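Local coordinates for putative ABC transporter amino acid-binding protein (Sinorhizobium meliloti, PDB 2Q88) that binds the compatible solute ectoine and probably hands it to an ABC transporter for uptake in osmoprotection, at residues N21-P24 with F25-G29; P39-A42 with R43-K47; A142-R146 with D147-V151; M246-T249 with R250-C254. All blocks are in the same frame, centred on the assembly; numbering follows the deposited sequence.

In the fold
EhuB illustrates how a two-lobed periplasmic binding protein places short local motifs at and away from its interdomain cleft. The four follow in series along the chain. Contacts 1 and 2 are neighbours in the same lobe, centres about 15 Å apart, and touch where F25 and T26 meet P39, so the ectoine-binding loop packs on the start of helix 37-48. Contact 3 lies in the other lobe, its centre about 36 Å from that of contact 2, where helix 134-141 leads into strand 149-151 of the mixed sheet. Contact 4, about 21 Å from contact 2 between centres, covers the loop after helix 242-246 and helix 250-254. Only contact 1 supplies residues of the ligand pocket.

Contact 1 of 4, residues N21-P24 with F25-G29; sequences NEPP and FTAVG. With 4CS ((4S)-2-methyl-1,4,5,6-tetrahydropyrimidine-4-carboxylic acid), chain F.
The ectoine pocket draws two of its residues, E22 and F25, from the two ends of one tight turn, a type VI beta turn with a cis peptide bond before P24. That bond folds the chain back, and the turn is closed only weakly by F25 N on E22 O. A straighter bond to the same oxygen comes from T26 N, 3.3 Å from E22 O, and it arrives from above the carbonyl plane. Just beyond, the hydroxyl T26 OG1 accepts from E22 N at 2.9 Å, with an angle of 156° at the hydrogen. E22 is thus held at both its amide and its carbonyl.

The E22 side chain leaves with CG anti to the backbone N (chi1 -179°) and runs out extended to the ligand. There OE2 takes the N-H of NAG at 2.8 Å, while OE1 takes it weakly; S176 and Y61 bond the same carboxylate and fix its rotation. F25 offers a ring face. The ligand methyl carbon CAA stands 3.4 Å above the plane of that ring, over its centre, and F240 meets the ring edge-to-face. With an alanine here, the ligand methyl would probably lose the face it rests on and could shift in the pocket.

Farther along, a water joins N21 OD1 to V28 N, the second bond weak, as strand 27-28 begins. The carboxylate suits the amidine, which is likely to be cationic, the aromatic face takes the methyl group, and one cis-proline type VI turn supplies both to the substrate site.

Contact 2 of 4, residues P39-A42 with R43-K47; sequences PDVA and REIFK
V41 and I45, one turn apart, lie side by side on helix 37-48, and the segment around them is an ordinary alpha helix. Four main-chain bonds of the i to i+4 kind run through it, from P39 O to R43 N at 2.8 Å through to A42 O to F46 N at 3.0 Å. The last is close to straight, 169° at the hydrogen.

The apolar contacts sort by face. V41 CG1 meets I45 CD1 at 3.9 Å, the two side chains pointing the same way, and both continue into neighbouring helices: I45 packs on helix 212-228 and V41 on helix 230-235. F46 turns instead toward V51 and V54, so that the helix is wedged between the strand 53-58 side and the later helices.

The charged groups find their partners outside the segment. R43 NH1 makes a salt bridge with D53, and E44 OE1 one with R48 farther along the helix, while D40 OD2 bonds the hydroxyl of Y238.

The aromatic side chain also lies against the turn before it. With CG anti to its own carbonyl carbon (chi1 -84°), F46 swings its ring back until CD2 lies 3.2 Å from A42 O.

Contact 3 of 4, residues A142-R146 with D147-V151; sequences AGVPR and DRVIV
Two torsion patterns bring the chain together here: V144 sets CG1 anti to its backbone N (chi1 -175°), over V149 and R148, while R146 bends at chi2 (71°) and again at chi3, so that its guanidinium reaches forward over the turn to V149 O. The setting is the return leg of a beta-alpha-beta crossover, in which strand 127-129, helix 134-141 and the parallel strand 149-151 follow in order. G143 ends the helix in a Schellman motif.

Two overlapping 3-10 turns then bend the chain into strand 149-151. P145 O takes R148 N at 2.9 Å, and R146 O takes V149 N at 3.2 Å; in both the donor lies well above the carbonyl plane. Inside the bend V144 CG1 packs on V149 CG2 at 3.5 Å, the two valines crossing at about a right angle, and V144 also packs on I119 and A120.

R148 lays its guanidinium across this corner. P145 CD sits 3.2 Å above the plane of that group, offset toward its rim. The N-H groups of R148 bond the main-chain oxygens of I119, A120 and A125, which orient the guanidinium and tie the turn to helix 116-121 and the loop after it.

R146 works toward helix 134-141. Its NH2 forms a salt bridge with E136 and also reaches V149 O at 2.9 Å, almost straight at 175°, the oxygen lying in the guanidinium plane.

Contact 4 of 4, residues M246-T249 with R250-C254; sequences MSTT and REKLC. With CD (cadmium ion), chain B.
T249 O receives the amide of L253 at 3.1 Å from N to O, the shorter of the two hydrogen bonds across this bend and the first i to i+4 bond of helix 250-254. The donor sits only 16° from the carbonyl plane, and the angle at the hydrogen is 162°. One residue earlier in the helix, K252 N points at the side chain of T249, which occupies the N-cap position. Its hydroxyl is brought there by a chi1 of 62°, between the backbone N and the carbonyl carbon; the resulting bond from K252 N to T249 OG1 is weak at 3.3 Å. The K252 chain then runs past the same oxygen, with CD also at 3.3 Å from T249 OG1.

On another side L253 covers T248. Its CG and CD2 reach T248 OG1, each at 3.7 Å, and both methyls touch T248 CG2, the two side chains crossing at about a right angle; P95 and C202 complete the cluster. Shortened to an alanine, this position is likely to leave a gap between T248, P95 and C202.

E251 faces outward and binds a cadmium ion through both carboxylate oxygens, OE2 at 2.6 Å and OE1 more loosely, with two waters at sound distances as further ligands. The chemistry implies a short surface helix started by a weakly bonded threonine N-cap, its first amide, R250 N, taken by Q94, and tied covalently to the body of the protein by the disulfide from C254 to C87.

Contact 1 of 4, residues N21-P24 with F25-G29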
loop_
_atom_site.group_PDB
_atom_site.type_symbol
_atom_site.label_atom_id
_atom_site.label_comp_id
_atom_site.label_asym_id
_atom_site.label_seq_id
_atom_site.Cartn_x
_atom_site.Cartn_y
_atom_site.Cartn_z
ATOM N N ASN A 21 0.837 -1.493 -8.657
ATOM C CA ASN A 21 -0.332 -1.918 -9.454
ATOM C C ASN A 21 -1.307 -2.803 -8.644
ATOM O O ASN A 21 -1.441 -4.000 -8.887
ATOM C CB ASN A 21 0.090 -2.603 -10.762
ATOM C CG ASN A 21 -1.032 -2.652 -11.783
ATOM O OD1 ASN A 21 -2.027 -1.930 -11.673
ATOM N ND2 ASN A 21 -0.878 -3.506 -12.785
ATOM N N GLU A 22 -1.963 -2.193 -7.666
ATOM C CA GLU A 22 -2.889 -2.890 -6.766
ATOM C C GLU A 22 -4.079 -1.970 -6.499
ATOM O O GLU A 22 -4.084 -1.230 -5.514
ATOM C CB GLU A 22 -2.190 -3.267 -5.453
ATOM C CG GLU A 22 -3.085 -4.031 -4.468
ATOM C CD GLU A 22 -2.440 -4.232 -3.109
ATOM O OE1 GLU A 22 -1.276 -4.686 -3.079
ATOM O OE2 GLU A 22 -3.101 -3.953 -2.068
ATOM N N PRO A 23 -5.066 -1.969 -7.400
ATOM C CA PRO A 23 -6.246 -1.123 -7.222
ATOM C C PRO A 23 -6.962 -1.419 -5.894
ATOM O O PRO A 23 -7.040 -2.592 -5.513
ATOM C CB PRO A 23 -7.148 -1.492 -8.417
ATOM C CG PRO A 23 -6.251 -2.135 -9.442
ATOM C CD PRO A 23 -5.095 -2.732 -8.665
ATOM N N PRO A 24 -7.534 -0.415 -5.222
ATOM C CA PRO A 24 -7.555 0.992 -5.646
ATOM C C PRO A 24 -6.424 1.889 -5.122
ATOM O O PRO A 24 -6.534 3.119 -5.224
ATOM C CB PRO A 24 -8.870 1.482 -5.043
ATOM C CG PRO A 24 -8.955 0.739 -3.733
ATOM C CD PRO A 24 -8.349 -0.626 -4.014
ATOM N N PHE A 25 -5.360 1.301 -4.580
ATOM C CA PHE A 25 -4.193 2.070 -4.150
ATOM C C PHE A 25 -3.417 2.636 -5.346
ATOM O O PHE A 25 -3.063 3.814 -5.349
ATOM C CB PHE A 25 -3.267 1.216 -3.294
ATOM C CG PHE A 25 -3.873 0.792 -1.981
ATOM C CD1 PHE A 25 -4.685 -0.329 -1.906
ATOM C CD2 PHE A 25 -3.610 1.509 -0.815
ATOM C CE1 PHE A 25 -5.244 -0.737 -0.677
ATOM C CE2 PHE A 25 -4.154 1.109 0.414
ATOM C CZ PHE A 25 -4.971 -0.015 0.479
ATOM N N THR A 26 -3.157 1.787 -6.342
ATOM C CA THR A 26 -2.422 2.171 -7.561
ATOM C C THR A 26 -3.009 1.377 -8.704
ATOM O O THR A 26 -3.478 0.255 -8.511
ATOM C CB THR A 26 -0.914 1.829 -7.473
ATOM O OG1 THR A 26 -0.761 0.443 -7.163
ATOM C CG2 THR A 26 -0.215 2.558 -6.307
ATOM N N ALA A 27 -2.982 1.941 -9.905
ATOM C CA ALA A 27 -3.520 1.259 -11.076
ATOM C C ALA A 27 -2.832 1.843 -12.294
ATOM O O ALA A 27 -2.397 2.986 -12.256
ATOM C CB ALA A 27 -5.024 1.470 -11.179
ATOM N N VAL A 28 -2.726 1.057 -13.360
ATOM C CA VAL A 28 -2.184 1.557 -14.622
ATOM C C VAL A 28 -3.186 1.286 -15.746
ATOM O O VAL A 28 -3.621 0.155 -15.939
ATOM C CB VAL A 28 -0.808 0.933 -14.951
ATOM C CG1 VAL A 28 -0.226 1.534 -16.243
ATOM C CG2 VAL A 28 0.168 1.129 -13.772
ATOM N N GLY A 29 -3.555 2.334 -16.473
ATOM C CA GLY A 29 -4.460 2.179 -17.613
ATOM C C GLY A 29 -3.757 1.545 -18.801
ATOM O O GLY A 29 -2.524 1.424 -18.817
HETATM O O 4CS F . 3.089 -3.702 2.830
HETATM C C 4CS F . 2.224 -2.884 2.517
HETATM O OXT 4CS F . 2.401 -1.680 2.739
HETATM C CA 4CS F . 0.923 -3.357 1.882
HETATM C CB 4CS F . 1.120 -4.480 0.881
HETATM C CAD 4CS F . -0.240 -4.923 0.330
HETATM N NAG 4CS F . -0.946 -3.750 -0.248
HETATM C CAI 4CS F . -0.708 -2.450 0.226
HETATM C CAA 4CS F . -1.439 -1.248 -0.398
HETATM N N 4CS F . 0.222 -2.224 1.249
HETATM O O HOH W 1 -4.192 -1.923 -12.884
#

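Contact 2 of 4, residues P39-A42 with R43-K47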
loop_
_atom_site.group_PDB
_atom_site.type_symbol
_atom_site.label_atom_id
_atom_site.label_comp_id
_atom_site.label_asym_id
_atom_site.label_seq_id
_atom_site.Cartn_x
_atom_site.Cartn_y
_atom_site.Cartn_z
ATOM N N PRO A 39 -1.186 7.541 -6.300
ATOM C CA PRO A 39 -0.674 8.376 -7.395
ATOM C C PRO A 39 -1.535 9.607 -7.707
ATOM O O PRO A 39 -0.992 10.623 -8.132
ATOM C CB PRO A 39 -0.665 7.422 -8.585
ATOM C CG PRO A 39 -0.598 6.059 -7.952
ATOM C CD PRO A 39 -1.523 6.185 -6.779
ATOM N N ASP A 40 -2.849 9.533 -7.500
ATOM C CA ASP A 40 -3.706 10.703 -7.757
ATOM C C ASP A 40 -3.416 11.835 -6.767
ATOM O O ASP A 40 -3.310 13.001 -7.152
ATOM C CB ASP A 40 -5.197 10.346 -7.723
ATOM C CG ASP A 40 -5.725 9.791 -9.057
ATOM O OD1 ASP A 40 -4.949 9.514 -10.001
ATOM O OD2 ASP A 40 -6.940 9.583 -9.246
ATOM N N VAL A 41 -3.298 11.494 -5.489
ATOM C CA VAL A 41 -2.930 12.462 -4.459
ATOM C C VAL A 41 -1.528 13.036 -4.729
ATOM O O VAL A 41 -1.318 14.255 -4.657
ATOM C CB VAL A 41 -3.015 11.831 -3.050
ATOM C CG1 VAL A 41 -2.305 12.697 -2.000
ATOM C CG2 VAL A 41 -4.459 11.629 -2.655
ATOM N N ALA A 42 -0.584 12.145 -5.039
ATOM C CA ALA A 42 0.802 12.514 -5.255
ATOM C C ALA A 42 0.937 13.400 -6.481
ATOM O O ALA A 42 1.687 14.375 -6.462
ATOM C CB ALA A 42 1.669 11.267 -5.403
ATOM N N ARG A 43 0.195 13.076 -7.538
ATOM C CA ARG A 43 0.256 13.875 -8.763
ATOM C C ARG A 43 -0.253 15.280 -8.501
ATOM O O ARG A 43 0.343 16.241 -8.965
ATOM C CB ARG A 43 -0.546 13.245 -9.902
ATOM C CG ARG A 43 -0.506 14.068 -11.195
ATOM C CD ARG A 43 -1.498 13.600 -12.245
ATOM N NE ARG A 43 -1.262 12.194 -12.538
ATOM C CZ ARG A 43 -0.340 11.741 -13.376
ATOM N NH1 ARG A 43 0.451 12.587 -14.051
ATOM N NH2 ARG A 43 -0.214 10.427 -13.547
ATOM N N GLU A 44 -1.344 15.386 -7.743
ATOM C CA GLU A 44 -1.934 16.690 -7.432
ATOM C C GLU A 44 -1.004 17.558 -6.581
ATOM O O GLU A 44 -0.842 18.747 -6.856
ATOM C CB GLU A 44 -3.322 16.540 -6.778
ATOM C CG GLU A 44 -4.091 17.851 -6.605
ATOM C CD GLU A 44 -4.134 18.714 -7.877
ATOM O OE1 GLU A 44 -3.882 19.940 -7.771
ATOM O OE2 GLU A 44 -4.416 18.185 -8.983
ATOM N N ILE A 45 -0.386 16.973 -5.557
ATOM C CA ILE A 45 0.556 17.742 -4.730
ATOM C C ILE A 45 1.776 18.198 -5.549
ATOM O O ILE A 45 2.153 19.377 -5.534
ATOM C CB ILE A 45 0.962 16.947 -3.478
ATOM C CG1 ILE A 45 -0.232 16.881 -2.509
ATOM C CG2 ILE A 45 2.179 17.602 -2.792
ATOM C CD1 ILE A 45 -0.103 15.902 -1.365
ATOM N N PHE A 46 2.387 17.264 -6.275
ATOM C CA PHE A 46 3.551 17.618 -7.083
ATOM C C PHE A 46 3.232 18.733 -8.058
ATOM O O PHE A 46 4.041 19.643 -8.241
ATOM C CB PHE A 46 4.143 16.396 -7.791
ATOM C CG PHE A 46 5.091 15.604 -6.932
ATOM C CD1 PHE A 46 6.253 16.193 -6.426
ATOM C CD2 PHE A 46 4.838 14.264 -6.645
ATOM C CE1 PHE A 46 7.145 15.456 -5.615
ATOM C CE2 PHE A 46 5.708 13.523 -5.842
ATOM C CZ PHE A 46 6.866 14.116 -5.326
ATOM N N LYS A 47 2.053 18.676 -8.670
ATOM C CA LYS A 47 1.609 19.749 -9.562
ATOM C C LYS A 47 1.592 21.085 -8.825
ATOM O O LYS A 47 2.078 22.100 -9.344
ATOM C CB LYS A 47 0.224 19.455 -10.143
ATOM C CG LYS A 47 -0.203 20.502 -11.166
ATOM C CD LYS A 47 -1.611 20.307 -11.702
ATOM C CE LYS A 47 -2.046 21.558 -12.471
ATOM N NZ LYS A 47 -3.315 21.349 -13.228
#

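Contact 3 of 4, residues A142-R146 with D147-V151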
loop_
_atom_site.group_PDB
_atom_site.type_symbol
_atom_site.label_atom_id
_atom_site.label_comp_id
_atom_site.label_asym_id
_atom_site.label_seq_id
_atom_site.Cartn_x
_atom_site.Cartn_y
_atom_site.Cartn_z
ATOM N N ALA A 142 2.777 -14.279 13.338
ATOM C CA ALA A 142 1.778 -15.159 13.960
ATOM C C ALA A 142 2.308 -16.578 14.104
ATOM O O ALA A 142 1.676 -17.432 14.747
ATOM C CB ALA A 142 0.492 -15.167 13.141
ATOM N N GLY A 143 3.459 -16.832 13.489
ATOM C CA GLY A 143 4.095 -18.138 13.568
ATOM C C GLY A 143 3.922 -19.015 12.343
ATOM O O GLY A 143 4.271 -20.189 12.384
ATOM N N VAL A 144 3.372 -18.472 11.250
ATOM C CA VAL A 144 3.318 -19.251 10.007
ATOM C C VAL A 144 4.762 -19.389 9.519
ATOM O O VAL A 144 5.449 -18.376 9.341
ATOM C CB VAL A 144 2.438 -18.591 8.922
ATOM C CG1 VAL A 144 2.312 -19.502 7.701
ATOM C CG2 VAL A 144 1.067 -18.255 9.484
ATOM N N PRO A 145 5.233 -20.627 9.351
ATOM C CA PRO A 145 6.594 -20.884 8.870
ATOM C C PRO A 145 6.820 -20.262 7.501
ATOM O O PRO A 145 5.873 -20.142 6.722
ATOM C CB PRO A 145 6.632 -22.410 8.744
ATOM C CG PRO A 145 5.585 -22.890 9.661
ATOM C CD PRO A 145 4.510 -21.882 9.635
ATOM N N ARG A 146 8.065 -19.898 7.210
ATOM C CA ARG A 146 8.418 -19.239 5.947
ATOM C C ARG A 146 7.908 -20.013 4.729
ATOM O O ARG A 146 7.421 -19.415 3.772
ATOM C CB ARG A 146 9.942 -19.037 5.860
ATOM C CG ARG A 146 10.448 -18.416 4.566
ATOM C CD ARG A 146 10.112 -16.943 4.402
ATOM N NE ARG A 146 8.866 -16.733 3.661
ATOM C CZ ARG A 146 8.442 -15.541 3.250
ATOM N NH1 ARG A 146 9.154 -14.459 3.527
ATOM N NH2 ARG A 146 7.309 -15.426 2.571
ATOM N N ASP A 147 7.986 -21.341 4.784
ATOM C CA ASP A 147 7.601 -22.163 3.638
ATOM C C ASP A 147 6.082 -22.269 3.403
ATOM O O ASP A 147 5.651 -22.795 2.376
ATOM C CB ASP A 147 8.286 -23.537 3.671
ATOM C CG ASP A 147 7.895 -24.382 4.881
ATOM O OD1 ASP A 147 7.004 -24.000 5.670
ATOM O OD2 ASP A 147 8.451 -25.473 5.127
ATOM N N ARG A 148 5.288 -21.747 4.339
ATOM C CA ARG A 148 3.830 -21.669 4.164
ATOM C C ARG A 148 3.341 -20.242 3.920
ATOM O O ARG A 148 2.139 -20.007 3.786
ATOM C CB ARG A 148 3.097 -22.267 5.371
ATOM C CG ARG A 148 3.373 -23.733 5.586
ATOM C CD ARG A 148 2.269 -24.449 6.321
ATOM N NE ARG A 148 2.393 -24.413 7.778
ATOM C CZ ARG A 148 1.585 -23.751 8.609
ATOM N NH1 ARG A 148 0.584 -23.000 8.147
ATOM N NH2 ARG A 148 1.790 -23.829 9.920
ATOM N N VAL A 149 4.273 -19.291 3.869
ATOM C CA VAL A 149 3.968 -17.930 3.442
ATOM C C VAL A 149 4.524 -17.768 2.030
ATOM O O VAL A 149 5.729 -17.716 1.835
ATOM C CB VAL A 149 4.524 -16.847 4.399
ATOM C CG1 VAL A 149 4.094 -15.445 3.924
ATOM C CG2 VAL A 149 4.024 -17.073 5.802
ATOM N N ILE A 150 3.617 -17.725 1.058
ATOM C CA ILE A 150 3.959 -17.860 -0.343
ATOM C C ILE A 150 3.922 -16.490 -1.009
ATOM O O ILE A 150 2.902 -15.813 -0.987
ATOM C CB ILE A 150 2.947 -18.817 -1.043
ATOM C CG1 ILE A 150 2.823 -20.171 -0.307
ATOM C CG2 ILE A 150 3.235 -18.948 -2.547
ATOM C CD1 ILE A 150 4.137 -20.928 -0.057
ATOM N N VAL A 151 5.038 -16.070 -1.587
ATOM C CA VAL A 151 5.074 -14.758 -2.235
ATOM C C VAL A 151 4.169 -14.782 -3.468
ATOM O O VAL A 151 4.219 -15.730 -4.255
ATOM C CB VAL A 151 6.507 -14.360 -2.610
ATOM C CG1 VAL A 151 6.531 -13.036 -3.367
ATOM C CG2 VAL A 151 7.398 -14.288 -1.339
#

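Contact 4 of 4, residues M246-T249 with R250-C254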
loop_
_atom_site.group_PDB
_atom_site.type_symbol
_atom_site.label_atom_id
_atom_site.label_comp_id
_atom_site.label_asym_id
_atom_site.label_seq_id
_atom_site.Cartn_x
_atom_site.Cartn_y
_atom_site.Cartn_z
ATOM N N MET A 246 -7.232 11.664 8.677
ATOM C CA MET A 246 -7.246 12.909 9.449
ATOM C C MET A 246 -7.398 12.718 10.975
ATOM O O MET A 246 -7.237 13.673 11.740
ATOM C CB MET A 246 -8.321 13.846 8.888
ATOM C CG MET A 246 -7.981 14.341 7.472
ATOM S SD MET A 246 -9.341 15.123 6.591
ATOM C CE MET A 246 -9.546 16.611 7.578
ATOM N N SER A 247 -7.692 11.494 11.414
ATOM C CA SER A 247 -7.786 11.180 12.853
ATOM C C SER A 247 -6.442 10.781 13.470
ATOM O O SER A 247 -6.350 10.550 14.681
ATOM C CB SER A 247 -8.801 10.059 13.100
ATOM O OG SER A 247 -10.121 10.492 12.812
ATOM N N THR A 248 -5.398 10.689 12.648
ATOM C CA THR A 248 -4.109 10.192 13.147
ATOM C C THR A 248 -2.907 10.984 12.609
ATOM O O THR A 248 -3.079 11.958 11.873
ATOM C CB THR A 248 -3.996 8.638 12.922
ATOM O OG1 THR A 248 -2.816 8.133 13.564
ATOM C CG2 THR A 248 -3.819 8.273 11.430
ATOM N N THR A 249 -1.694 10.605 13.011
ATOM C CA THR A 249 -0.493 11.328 12.590
ATOM C C THR A 249 0.636 10.363 12.299
ATOM O O THR A 249 0.593 9.208 12.725
ATOM C CB THR A 249 -0.004 12.330 13.665
ATOM O OG1 THR A 249 0.356 11.614 14.853
ATOM C CG2 THR A 249 -1.105 13.284 14.108
ATOM N N ARG A 250 1.660 10.854 11.605
ATOM C CA ARG A 250 2.842 10.055 11.317
ATOM C C ARG A 250 3.491 9.547 12.604
ATOM O O ARG A 250 3.833 8.378 12.695
ATOM C CB ARG A 250 3.843 10.847 10.472
ATOM C CG ARG A 250 5.085 10.062 10.048
ATOM C CD ARG A 250 6.239 10.919 9.527
ATOM N NE ARG A 250 6.520 12.092 10.376
ATOM C CZ ARG A 250 6.341 13.358 9.988
ATOM N NH1 ARG A 250 5.884 13.632 8.768
ATOM N NH2 ARG A 250 6.614 14.349 10.827
ATOM N N GLU A 251 3.633 10.412 13.609
ATOM C CA GLU A 251 4.314 9.978 14.834
ATOM C C GLU A 251 3.554 8.892 15.604
ATOM O O GLU A 251 4.174 7.972 16.133
ATOM C CB GLU A 251 4.684 11.153 15.738
ATOM C CG GLU A 251 5.882 10.832 16.633
ATOM C CD GLU A 251 6.007 11.757 17.823
ATOM O OE1 GLU A 251 7.094 11.785 18.453
ATOM O OE2 GLU A 251 5.023 12.454 18.150
ATOM N N LYS A 252 2.225 8.969 15.635
ATOM C CA LYS A 252 1.398 7.914 16.258
ATOM C C LYS A 252 1.478 6.557 15.544
ATOM O O LYS A 252 1.523 5.505 16.190
ATOM C CB LYS A 252 -0.062 8.346 16.338
ATOM C CG LYS A 252 -0.382 9.364 17.425
ATOM C CD LYS A 252 -1.655 10.119 17.054
ATOM C CE LYS A 252 -2.381 10.668 18.273
ATOM N NZ LYS A 252 -3.685 11.282 17.858
ATOM N N LEU A 253 1.463 6.579 14.212
ATOM C CA LEU A 253 1.538 5.350 13.422
ATOM C C LEU A 253 2.939 4.749 13.450
ATOM O O LEU A 253 3.104 3.549 13.273
ATOM C CB LEU A 253 1.119 5.611 11.973
ATOM C CG LEU A 253 -0.277 6.174 11.702
ATOM C CD1 LEU A 253 -0.336 6.707 10.289
ATOM C CD2 LEU A 253 -1.348 5.133 11.936
ATOM N N CYS A 254 3.939 5.598 13.665
ATOM C CA CYS A 254 5.342 5.189 13.680
ATOM C C CYS A 254 5.869 4.847 15.074
ATOM O O CYS A 254 6.989 4.342 15.208
ATOM C CB CYS A 254 6.212 6.282 13.054
ATOM S SG CYS A 254 5.958 6.484 11.270
HETATM CD CD CD B . 6.433 14.458 18.907
HETATM O O HOH W 2 5.515 15.773 17.003
HETATM O O HOH W 3 5.378 14.143 20.881
HETATM O O HOH W 4 7.569 14.314 17.871
#